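Local coordinates for lysozyme, putative (Bacillus anthracis, PDB 2WAG), which probably hydrolyses the glycosidic bonds of bacterial cell-wall peptidoglycan as a family GH25 lysozyme, at residues D162-V168 and W180-T186; P101-E107 and K139-A145; E32-M38 and L191-N195. The contacts are given in a common frame with arbitrary orientation. Where two conformers were deposited one is given. Residues are numbered along the deposited sequence.

In the fold
Interactions 1 and 2 lie in the buried sheet of the GH25 barrel and are built alike: parallel strands, backbone hydrogen bonds and largely buried side chains. They meet directly because strands 142-145 and 162-166 are neighbours; W164 N donates to L143 O, and Q184 OE1 is hydrogen-bonded to Y144 OH. Interaction 2 closes a β-α-β unit and places D105 and E107 around the C-terminal end of strand 103-106, whereas interaction 1 is dominated by aromatic residues and leads to the antiparallel strand 202-206. Interaction 3, its centre about 21 Å from that of interaction 1 and 26 Å from that of interaction 2, is more exposed: E32 in helix 30-34 and Q36 in the following turn accept loop amides, with little apolar packing.

Interaction 1. Residues D162-V168 and W180-T186; sequences DIWIRSV and WTFWQYT. With SO4 (sulfate ion), chain F; SO4 (sulfate ion), chain D.
Strands 162-166 and 182-186 pair in parallel in the buried sheet of the barrel, with no intervening helix. Their axes approach to 4.6 Å at 11°, with W164 paired to F182, I165 to W183 and R166 to Q184. I163 O accepts from T181 N (2.8 Å) and F182 N (3.2 Å); I165 N donates to F182 O (3.0 Å), Q184 N to I165 O and S167 N to Q184 O (both 2.9 Å). W183 (chi1 t) swings NE1 to donate to S167 O (2.9 Å), just past strand 162-166. W164 (t) receives F182 CB 3.7 Å from its five-membered ring centroid (CH-pi), and the F182 ring (m) turns an edge to that face. Q184 (t, t) hydrogen-bonds Y144 OH through OE1 and D20 OD1 through NE2. The chain F sulfate, probably from the crystallisation liquor, accepts V168 N and R166 NE at O3 (2.9 and 3.1 Å) and R166 NH2 at O1 (2.9 Å). Y185 and T186 both face L203, a classic beta bulge in this irregular GH25 barrel.

Interaction 2. Residues P101-E107 and K139-A145; sequences PPVIDVE and KKVILYA
This is the parallel pairing inside a β-α-β unit, strand 103-106, helix 119-137, strand 142-145, in the GH25 β/α barrel. The axes cross at -24° and approach to 4.7 Å; V103 pairs with I142, I104 with L143 and D105 with Y144. Backbone hydrogen bonds run from I142 N to P102 O (3.0 Å), I104 N to I142 O and Y144 N to I104 O (both 2.9 Å), and V106 N to Y144 O (2.8 Å). On one face, V103 (t) sets CG2 3.8 Å from I142 CB, and I142 (m, t) reaches P101. On the other, I104 (m, t) packs CB 4.0 Å from L143 CD2 (m, t) and meets helix residues L126 and M129. D105 (t) and E107 (chi1 p) form the D-x-E sequence characteristic of GH25 active sites, with D105 OD1 2.5 Å from E107 OE2; tag residue G2 of the second subunit hydrogen-bonds E107. Y144 (t) also hydrogen-bonds Q184, and a water joins its OH (2.8 Å) to E107 OE1 (2.7 Å).

Interaction 3. Residues E32-M38 and L191-N195; sequences ELEKQNM and LSGYN
Two side-chain oxygens of segment 32-38 accept backbone amides of segment 191-195: Q36 OE1 from S192 N at 2.9 Å and E32 OE2 from Y194 N at 3.0 Å. E32 lies in helix 30-34 and Q36, four residues on, in the type I turn from E34 to N37; Q36 NE2 donates back to E32 O at 3.1 Å. Q36 points its CA-CB bond toward the loop and, m, t, carries OE1 to the S192 amide, whereas E32 (t, p) bends so that its carboxylate reaches the G193-Y194 amide. A water bridges Q36 OE1 (3.3 Å) and S192 OG (2.6 Å). D29 adds a further tie, hydrogen-bonding E32 N through OD1 and the Y194 hydroxyl through OD2. In the loop, G193 has phi/psi 73/-168, and its CA lies 3.4 Å from E32 OE2; a beta carbon there would clash with that oxygen. Y194 (chi1 p) brings CD1 to 3.2 Å from E32 CD. The apolar part is thin: L191 places CD1 4.3 Å from L33 CD2 and CD2 4.3 Å from M38 CE, while M38 continues inward to V19 of strand 17-21. The contact thus docks the loop between strands 182-186 and 202-206 on the helix 30-34 region mainly through backbone amides, so its polar recognition depends more on loop conformation than on loop side chains.

Interaction 1. Residues D162-V168 and W180-T186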
loop_
_atom_site.group_PDB
_atom_site.type_symbol
_atom_site.label_atom_id
_atom_site.label_comp_id
_atom_site.label_asym_id
_atom_site.label_seq_id
_atom_site.Cartn_x
_atom_site.Cartn_y
_atom_site.Cartn_z
ATOM N N ASP A 162 11.484 -1.875 -21.326
ATOM C CA ASP A 162 10.010 -1.861 -21.266
ATOM C C ASP A 162 9.571 -1.362 -19.886
ATOM O O ASP A 162 10.320 -1.496 -18.910
ATOM C CB ASP A 162 9.461 -3.282 -21.460
ATOM C CG ASP A 162 9.443 -3.715 -22.927
ATOM O OD1 ASP A 162 9.562 -2.840 -23.805
ATOM O OD2 ASP A 162 9.256 -4.915 -23.175
ATOM N N ILE A 163 8.382 -0.775 -19.822
ATOM C CA ILE A 163 7.890 -0.153 -18.591
ATOM C C ILE A 163 6.783 -0.971 -17.941
ATOM O O ILE A 163 5.834 -1.417 -18.601
ATOM C CB ILE A 163 7.372 1.288 -18.848
ATOM C CG1 ILE A 163 8.440 2.145 -19.562
ATOM C CG2 ILE A 163 6.891 1.930 -17.529
ATOM C CD1 ILE A 163 9.762 2.224 -18.807
ATOM N N TRP A 164 6.946 -1.166 -16.638
ATOM C CA TRP A 164 5.933 -1.788 -15.807
ATOM C C TRP A 164 5.484 -0.694 -14.831
ATOM O O TRP A 164 6.271 -0.254 -13.987
ATOM C CB TRP A 164 6.543 -3.006 -15.109
ATOM C CG TRP A 164 5.689 -3.736 -14.106
ATOM C CD1 TRP A 164 4.364 -3.535 -13.788
ATOM C CD2 TRP A 164 6.153 -4.795 -13.276
ATOM N NE1 TRP A 164 3.989 -4.425 -12.792
ATOM C CE2 TRP A 164 5.076 -5.195 -12.450
ATOM C CE3 TRP A 164 7.404 -5.413 -13.113
ATOM C CZ2 TRP A 164 5.211 -6.202 -11.483
ATOM C CZ3 TRP A 164 7.544 -6.404 -12.178
ATOM C CH2 TRP A 164 6.459 -6.787 -11.353
ATOM N N ILE A 165 4.251 -0.202 -14.974
ATOM C CA ILE A 165 3.792 0.960 -14.199
ATOM C C ILE A 165 2.817 0.553 -13.096
ATOM O O ILE A 165 1.915 -0.268 -13.320
ATOM C CB ILE A 165 3.143 2.022 -15.141
ATOM C CG1 ILE A 165 2.823 3.320 -14.389
ATOM C CG2 ILE A 165 1.902 1.473 -15.865
ATOM C CD1 ILE A 165 4.048 4.092 -13.866
ATOM N N ARG A 166 2.992 1.125 -11.907
ATOM C CA ARG A 166 1.987 0.958 -10.861
ATOM C C ARG A 166 0.870 1.973 -11.065
ATOM O O ARG A 166 1.118 3.176 -11.163
ATOM C CB ARG A 166 2.600 1.151 -9.469
ATOM C CG ARG A 166 1.628 0.762 -8.354
ATOM C CD ARG A 166 2.143 1.078 -6.950
ATOM N NE ARG A 166 1.908 2.483 -6.622
ATOM C CZ ARG A 166 2.392 3.102 -5.545
ATOM N NH1 ARG A 166 3.162 2.457 -4.670
ATOM N NH2 ARG A 166 2.100 4.380 -5.346
ATOM N N SER A 167 -0.362 1.476 -11.108
ATOM C CA SER A 167 -1.528 2.354 -11.156
ATOM C C SER A 167 -2.705 1.672 -10.458
ATOM O O SER A 167 -3.499 0.975 -11.109
ATOM C CB SER A 167 -1.864 2.704 -12.601
ATOM O OG SER A 167 -2.884 3.687 -12.675
ATOM N N VAL A 168 -2.766 1.814 -9.136
ATOM C CA VAL A 168 -3.737 1.050 -8.335
ATOM C C VAL A 168 -5.039 1.785 -8.059
ATOM O O VAL A 168 -5.946 1.194 -7.468
ATOM C CB VAL A 168 -3.124 0.512 -7.011
ATOM C CG1 VAL A 168 -1.879 -0.320 -7.287
ATOM C CG2 VAL A 168 -2.808 1.620 -6.024
ATOM N N TRP A 180 2.898 1.333 -21.997
ATOM C CA TRP A 180 3.370 0.427 -20.951
ATOM C C TRP A 180 3.314 -1.021 -21.420
ATOM O O TRP A 180 2.543 -1.380 -22.340
ATOM C CB TRP A 180 2.597 0.616 -19.633
ATOM C CG TRP A 180 1.104 0.492 -19.768
ATOM C CD1 TRP A 180 0.226 1.496 -20.013
ATOM C CD2 TRP A 180 0.327 -0.720 -19.717
ATOM N NE1 TRP A 180 -1.059 0.994 -20.094
ATOM C CE2 TRP A 180 -1.023 -0.362 -19.923
ATOM C CE3 TRP A 180 0.638 -2.069 -19.508
ATOM C CZ2 TRP A 180 -2.057 -1.307 -19.924
ATOM C CZ3 TRP A 180 -0.391 -3.008 -19.507
ATOM C CH2 TRP A 180 -1.722 -2.621 -19.715
ATOM N N THR A 181 4.118 -1.866 -20.776
ATOM C CA THR A 181 4.165 -3.295 -21.088
ATOM C C THR A 181 3.482 -4.146 -19.996
ATOM O O THR A 181 2.817 -5.126 -20.307
ATOM C CB THR A 181 5.624 -3.757 -21.303
ATOM O OG1 THR A 181 6.222 -2.967 -22.339
ATOM C CG2 THR A 181 5.694 -5.246 -21.649
ATOM N N PHE A 182 3.655 -3.761 -18.731
ATOM C CA PHE A 182 2.911 -4.347 -17.617
ATOM C C PHE A 182 2.293 -3.237 -16.793
ATOM O O PHE A 182 2.817 -2.111 -16.730
ATOM C CB PHE A 182 3.819 -5.191 -16.705
ATOM C CG PHE A 182 4.407 -6.414 -17.375
ATOM C CD1 PHE A 182 3.771 -7.660 -17.298
ATOM C CD2 PHE A 182 5.629 -6.330 -18.052
ATOM C CE1 PHE A 182 4.342 -8.793 -17.879
ATOM C CE2 PHE A 182 6.183 -7.444 -18.669
ATOM C CZ PHE A 182 5.554 -8.679 -18.583
ATOM N N TRP A 183 1.183 -3.575 -16.138
ATOM C CA TRP A 183 0.447 -2.629 -15.282
ATOM C C TRP A 183 0.115 -3.329 -13.965
ATOM O O TRP A 183 -0.562 -4.355 -13.966
ATOM C CB TRP A 183 -0.846 -2.213 -16.013
ATOM C CG TRP A 183 -1.920 -1.565 -15.180
ATOM C CD1 TRP A 183 -1.767 -0.823 -14.040
ATOM C CD2 TRP A 183 -3.328 -1.589 -15.463
ATOM N NE1 TRP A 183 -3.006 -0.420 -13.567
ATOM C CE2 TRP A 183 -3.974 -0.865 -14.435
ATOM C CE3 TRP A 183 -4.102 -2.135 -16.503
ATOM C CZ2 TRP A 183 -5.362 -0.687 -14.406
ATOM C CZ3 TRP A 183 -5.489 -1.952 -16.472
ATOM C CH2 TRP A 183 -6.095 -1.235 -15.426
ATOM N N GLN A 184 0.627 -2.791 -12.856
ATOM C CA GLN A 184 0.256 -3.276 -11.517
ATOM C C GLN A 184 -1.006 -2.548 -11.099
ATOM O O GLN A 184 -0.999 -1.316 -10.903
ATOM C CB GLN A 184 1.373 -3.004 -10.515
ATOM C CG GLN A 184 1.126 -3.576 -9.140
ATOM C CD GLN A 184 2.338 -3.373 -8.313
ATOM O OE1 GLN A 184 2.502 -2.322 -7.728
ATOM N NE2 GLN A 184 3.241 -4.331 -8.335
ATOM N N TYR A 185 -2.102 -3.299 -10.976
ATOM C CA TYR A 185 -3.411 -2.673 -10.761
ATOM C C TYR A 185 -3.951 -2.777 -9.338
ATOM O O TYR A 185 -4.914 -2.077 -8.990
ATOM C CB TYR A 185 -4.430 -3.181 -11.779
ATOM C CG TYR A 185 -4.778 -4.642 -11.677
ATOM C CD1 TYR A 185 -5.831 -5.068 -10.857
ATOM C CD2 TYR A 185 -4.067 -5.597 -12.379
ATOM C CE1 TYR A 185 -6.175 -6.401 -10.766
ATOM C CE2 TYR A 185 -4.396 -6.934 -12.307
ATOM C CZ TYR A 185 -5.445 -7.339 -11.502
ATOM O OH TYR A 185 -5.755 -8.690 -11.467
ATOM N N THR A 186 -3.347 -3.604 -8.492
ATOM C CA THR A 186 -3.785 -3.664 -7.097
ATOM C C THR A 186 -2.675 -4.205 -6.226
ATOM O O THR A 186 -1.813 -4.955 -6.708
ATOM C CB THR A 186 -5.053 -4.541 -6.921
ATOM O OG1 THR A 186 -5.492 -4.460 -5.550
ATOM C CG2 THR A 186 -4.793 -5.993 -7.272
HETATM S S SO4 F . -1.115 4.759 -7.570
HETATM O O1 SO4 F . 0.139 5.466 -7.234
HETATM O O2 SO4 F . -1.540 5.522 -8.711
HETATM O O3 SO4 F . -0.764 3.428 -7.874
HETATM O O4 SO4 F . -1.878 5.024 -6.385
HETATM S S SO4 D . -9.334 -8.702 -11.130
HETATM O O1 SO4 D . -9.303 -7.460 -11.915
HETATM O O2 SO4 D . -9.393 -9.833 -12.088
HETATM O O3 SO4 D . -10.581 -8.757 -10.344
HETATM O O4 SO4 D . -8.166 -9.034 -10.286
HETATM O O HOH W 1 6.810 -0.310 -22.216
#

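Interaction 2. Residues P101-E107 and K139-A145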
loop_
_atom_site.group_PDB
_atom_site.type_symbol
_atom_site.label_atom_id
_atom_site.label_comp_id
_atom_site.label_asym_id
_atom_site.label_seq_id
_atom_site.Cartn_x
_atom_site.Cartn_y
_atom_site.Cartn_z
ATOM N N PRO A 101 12.186 -11.525 -18.749
ATOM C CA PRO A 101 13.324 -10.613 -18.612
ATOM C C PRO A 101 13.473 -10.116 -17.176
ATOM O O PRO A 101 12.489 -10.085 -16.408
ATOM C CB PRO A 101 12.971 -9.458 -19.545
ATOM C CG PRO A 101 11.973 -10.066 -20.544
ATOM C CD PRO A 101 11.184 -11.027 -19.702
ATOM N N PRO A 102 14.686 -9.687 -16.819
ATOM C CA PRO A 102 14.893 -9.118 -15.488
ATOM C C PRO A 102 14.169 -7.794 -15.317
ATOM O O PRO A 102 13.980 -7.046 -16.287
ATOM C CB PRO A 102 16.405 -8.881 -15.424
ATOM C CG PRO A 102 16.901 -8.964 -16.794
ATOM C CD PRO A 102 15.891 -9.622 -17.671
ATOM N N VAL A 103 13.760 -7.531 -14.086
ATOM C CA VAL A 103 13.132 -6.278 -13.724
ATOM C C VAL A 103 13.970 -5.498 -12.704
ATOM O O VAL A 103 14.459 -6.071 -11.785
ATOM C CB VAL A 103 11.765 -6.531 -13.102
ATOM C CG1 VAL A 103 11.137 -5.272 -12.543
ATOM C CG2 VAL A 103 10.843 -7.274 -14.062
ATOM N N ILE A 104 14.085 -4.182 -12.934
ATOM C CA ILE A 104 14.617 -3.300 -11.903
ATOM C C ILE A 104 13.466 -2.421 -11.417
ATOM O O ILE A 104 12.820 -1.743 -12.220
ATOM C CB ILE A 104 15.781 -2.428 -12.397
ATOM C CG1 ILE A 104 16.879 -3.275 -13.056
ATOM C CG2 ILE A 104 16.341 -1.652 -11.217
ATOM C CD1 ILE A 104 17.884 -2.446 -13.842
ATOM N N ASP A 105 13.240 -2.457 -10.103
ATOM C CA ASP A 105 12.146 -1.772 -9.450
ATOM C C ASP A 105 12.689 -0.461 -8.858
ATOM O O ASP A 105 13.558 -0.492 -7.974
ATOM C CB ASP A 105 11.594 -2.734 -8.386
ATOM C CG ASP A 105 10.457 -2.170 -7.554
ATOM O OD1 ASP A 105 10.464 -0.953 -7.216
ATOM O OD2 ASP A 105 9.593 -2.994 -7.191
ATOM N N VAL A 106 12.212 0.661 -9.393
ATOM C CA VAL A 106 12.700 2.004 -9.005
ATOM C C VAL A 106 11.545 2.758 -8.344
ATOM O O VAL A 106 10.547 3.113 -9.008
ATOM C CB VAL A 106 13.205 2.784 -10.225
ATOM C CG1 VAL A 106 13.763 4.130 -9.805
ATOM C CG2 VAL A 106 14.242 1.976 -11.019
ATOM N N GLU A 107 11.665 3.001 -7.038
ATOM C CA GLU A 107 10.583 3.690 -6.318
ATOM C C GLU A 107 11.127 4.221 -5.007
ATOM O O GLU A 107 12.209 3.829 -4.562
ATOM C CB GLU A 107 9.381 2.768 -6.058
ATOM C CG GLU A 107 9.659 1.607 -5.141
ATOM C CD GLU A 107 8.468 0.683 -5.082
ATOM O OE1 GLU A 107 7.461 1.041 -4.416
ATOM O OE2 GLU A 107 8.505 -0.398 -5.712
ATOM N N LYS A 139 18.211 -10.364 -22.672
ATOM C CA LYS A 139 16.812 -9.949 -22.746
ATOM C C LYS A 139 16.677 -8.482 -22.373
ATOM O O LYS A 139 17.349 -8.011 -21.455
ATOM C CB LYS A 139 15.967 -10.789 -21.787
ATOM C CG LYS A 139 15.972 -12.281 -22.097
ATOM C CD LYS A 139 15.046 -13.014 -21.129
ATOM C CE LYS A 139 15.040 -14.523 -21.349
ATOM N NZ LYS A 139 14.232 -14.893 -22.542
ATOM N N LYS A 140 15.802 -7.767 -23.079
ATOM C CA LYS A 140 15.512 -6.365 -22.786
ATOM C C LYS A 140 15.001 -6.229 -21.355
ATOM O O LYS A 140 14.107 -6.961 -20.918
ATOM C CB LYS A 140 14.468 -5.815 -23.752
ATOM C CG LYS A 140 13.903 -4.469 -23.306
ATOM C CD LYS A 140 12.735 -4.027 -24.171
ATOM C CE LYS A 140 13.148 -3.817 -25.617
ATOM N NZ LYS A 140 11.972 -3.447 -26.452
ATOM N N VAL A 141 15.587 -5.303 -20.614
ATOM C CA VAL A 141 15.259 -5.119 -19.203
ATOM C C VAL A 141 13.942 -4.361 -19.034
ATOM O O VAL A 141 13.593 -3.455 -19.828
ATOM C CB VAL A 141 16.428 -4.418 -18.502
ATOM C CG1 VAL A 141 16.084 -4.051 -17.055
ATOM C CG2 VAL A 141 17.662 -5.314 -18.594
ATOM N N ILE A 142 13.184 -4.780 -18.018
ATOM C CA ILE A 142 11.953 -4.100 -17.627
ATOM C C ILE A 142 12.222 -3.182 -16.439
ATOM O O ILE A 142 12.868 -3.604 -15.482
ATOM C CB ILE A 142 10.896 -5.155 -17.204
ATOM C CG1 ILE A 142 10.536 -6.095 -18.369
ATOM C CG2 ILE A 142 9.640 -4.463 -16.689
ATOM C CD1 ILE A 142 9.965 -7.404 -17.885
ATOM N N LEU A 143 11.722 -1.946 -16.505
ATOM C CA LEU A 143 11.762 -1.050 -15.353
ATOM C C LEU A 143 10.367 -0.944 -14.755
ATOM O O LEU A 143 9.429 -0.557 -15.467
ATOM C CB LEU A 143 12.233 0.349 -15.751
ATOM C CG LEU A 143 13.624 0.412 -16.391
ATOM C CD1 LEU A 143 13.944 1.831 -16.822
ATOM C CD2 LEU A 143 14.713 -0.126 -15.433
ATOM N N TYR A 144 10.240 -1.302 -13.473
ATOM C CA TYR A 144 9.011 -1.041 -12.727
ATOM C C TYR A 144 9.178 0.282 -12.021
ATOM O O TYR A 144 10.242 0.551 -11.444
ATOM C CB TYR A 144 8.791 -2.129 -11.685
ATOM C CG TYR A 144 7.697 -1.791 -10.686
ATOM C CD1 TYR A 144 6.368 -2.170 -10.900
ATOM C CD2 TYR A 144 8.007 -1.083 -9.515
ATOM C CE1 TYR A 144 5.378 -1.859 -9.962
ATOM C CE2 TYR A 144 7.025 -0.749 -8.587
ATOM C CZ TYR A 144 5.719 -1.157 -8.802
ATOM O OH TYR A 144 4.769 -0.864 -7.846
ATOM N N ALA A 145 8.145 1.063 -12.023
ATOM C CA ALA A 145 8.142 2.329 -11.287
ATOM C C ALA A 145 6.765 2.710 -10.798
ATOM O O ALA A 145 5.817 2.350 -11.401
ATOM C CB ALA A 145 8.689 3.463 -12.159
HETATM O O HOH W 2 5.048 0.131 -5.225
#

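Interaction 3. Residues E32-M38 and L191-N195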
loop_
_atom_site.group_PDB
_atom_site.type_symbol
_atom_site.label_atom_id
_atom_site.label_comp_id
_atom_site.label_asym_id
_atom_site.label_seq_id
_atom_site.Cartn_x
_atom_site.Cartn_y
_atom_site.Cartn_z
ATOM N N GLU A 32 -1.613 -23.313 -6.513
ATOM C CA GLU A 32 -2.903 -22.682 -6.320
ATOM C C GLU A 32 -3.039 -21.381 -7.102
ATOM O O GLU A 32 -4.108 -21.078 -7.657
ATOM C CB GLU A 32 -3.187 -22.461 -4.839
ATOM C CG GLU A 32 -4.662 -22.240 -4.555
ATOM C CD GLU A 32 -5.547 -23.471 -4.822
ATOM O OE1 GLU A 32 -5.041 -24.590 -5.008
ATOM O OE2 GLU A 32 -6.782 -23.307 -4.855
ATOM N N LEU A 33 -1.955 -20.603 -7.184
ATOM C CA LEU A 33 -1.988 -19.408 -8.046
ATOM C C LEU A 33 -2.163 -19.783 -9.508
ATOM O O LEU A 33 -2.906 -19.126 -10.258
ATOM C CB LEU A 33 -0.746 -18.520 -7.868
ATOM C CG LEU A 33 -0.624 -17.799 -6.524
ATOM C CD1 LEU A 33 0.719 -17.053 -6.435
ATOM C CD2 LEU A 33 -1.788 -16.840 -6.303
ATOM N N GLU A 34 -1.458 -20.827 -9.931
ATOM C CA GLU A 34 -1.585 -21.295 -11.302
ATOM C C GLU A 34 -3.046 -21.663 -11.622
ATOM O O GLU A 34 -3.550 -21.360 -12.697
ATOM C CB GLU A 34 -0.650 -22.482 -11.524
ATOM C CG GLU A 34 -0.738 -23.096 -12.901
ATOM C CD GLU A 34 0.253 -24.211 -13.097
ATOM O OE1 GLU A 34 0.417 -25.056 -12.202
ATOM O OE2 GLU A 34 0.891 -24.217 -14.164
ATOM N N LYS A 35 -3.716 -22.287 -10.654
ATOM C CA LYS A 35 -5.131 -22.652 -10.782
ATOM C C LYS A 35 -6.097 -21.481 -10.856
ATOM O O LYS A 35 -7.248 -21.677 -11.216
ATOM C CB LYS A 35 -5.520 -23.590 -9.648
ATOM C CG LYS A 35 -4.949 -24.975 -9.840
ATOM C CD LYS A 35 -5.293 -25.880 -8.680
ATOM C CE LYS A 35 -4.651 -27.237 -8.884
ATOM N NZ LYS A 35 -4.871 -28.147 -7.708
ATOM N N GLN A 36 -5.620 -20.269 -10.570
ATOM C CA GLN A 36 -6.418 -19.065 -10.697
ATOM C C GLN A 36 -6.096 -18.278 -11.936
ATOM O O GLN A 36 -6.361 -17.106 -11.987
ATOM C CB GLN A 36 -6.243 -18.195 -9.473
ATOM C CG GLN A 36 -6.868 -18.887 -8.272
ATOM C CD GLN A 36 -6.524 -18.202 -7.025
ATOM O OE1 GLN A 36 -7.065 -17.142 -6.735
ATOM N NE2 GLN A 36 -5.620 -18.783 -6.261
ATOM N N ASN A 37 -5.532 -18.948 -12.933
ATOM C CA ASN A 37 -5.177 -18.368 -14.211
ATOM C C ASN A 37 -4.135 -17.277 -14.066
ATOM O O ASN A 37 -4.117 -16.357 -14.842
ATOM C CB ASN A 37 -6.404 -17.842 -14.969
ATOM C CG ASN A 37 -6.142 -17.693 -16.459
ATOM O OD1 ASN A 37 -5.337 -18.419 -17.006
ATOM N ND2 ASN A 37 -6.742 -16.714 -17.074
ATOM N N MET A 38 -3.286 -17.362 -13.070
ATOM C CA MET A 38 -2.118 -16.474 -13.043
ATOM C C MET A 38 -1.109 -17.017 -14.046
ATOM O O MET A 38 -0.661 -18.170 -13.930
ATOM C CB MET A 38 -1.502 -16.424 -11.655
ATOM C CG MET A 38 -2.461 -15.899 -10.591
ATOM S SD MET A 38 -2.935 -14.174 -10.878
ATOM C CE MET A 38 -4.035 -13.972 -9.479
ATOM N N LEU A 191 -8.551 -13.047 -4.521
ATOM C CA LEU A 191 -8.158 -14.548 -4.621
ATOM C C LEU A 191 -9.212 -15.605 -4.201
ATOM O O LEU A 191 -9.782 -15.593 -3.167
ATOM C CB LEU A 191 -6.863 -15.016 -3.880
ATOM C CG LEU A 191 -5.561 -14.223 -4.025
ATOM C CD1 LEU A 191 -4.308 -14.831 -3.487
ATOM C CD2 LEU A 191 -5.402 -13.943 -5.427
ATOM N N SER A 192 -9.360 -16.584 -5.048
ATOM C CA SER A 192 -10.306 -17.692 -4.843
ATOM C C SER A 192 -9.557 -18.963 -4.555
ATOM O O SER A 192 -8.453 -18.929 -4.080
ATOM C CB SER A 192 -11.279 -17.826 -6.010
ATOM O OG SER A 192 -10.690 -18.094 -7.266
ATOM N N GLY A 193 -10.179 -20.091 -4.773
ATOM C CA GLY A 193 -9.566 -21.363 -4.439
ATOM C C GLY A 193 -9.461 -21.742 -2.959
ATOM O O GLY A 193 -10.083 -21.176 -2.169
ATOM N N TYR A 194 -8.715 -22.738 -2.631
ATOM C CA TYR A 194 -8.843 -23.267 -1.269
ATOM C C TYR A 194 -8.389 -22.388 -0.093
ATOM O O TYR A 194 -9.032 -22.342 0.903
ATOM C CB TYR A 194 -8.212 -24.610 -1.162
ATOM C CG TYR A 194 -6.786 -24.469 -0.917
ATOM C CD1 TYR A 194 -5.887 -24.666 -1.913
ATOM C CD2 TYR A 194 -6.324 -24.063 0.307
ATOM C CE1 TYR A 194 -4.566 -24.523 -1.702
ATOM C CE2 TYR A 194 -4.997 -23.916 0.533
ATOM C CZ TYR A 194 -4.112 -24.152 -0.484
ATOM O OH TYR A 194 -2.762 -23.981 -0.273
ATOM N N ASN A 195 -7.293 -21.701 -0.176
ATOM C CA ASN A 195 -6.935 -20.986 1.025
ATOM C C ASN A 195 -7.499 -19.723 0.687
ATOM O O ASN A 195 -7.062 -18.792 1.167
HETATM O O HOH W 3 -9.512 -16.387 -8.799
#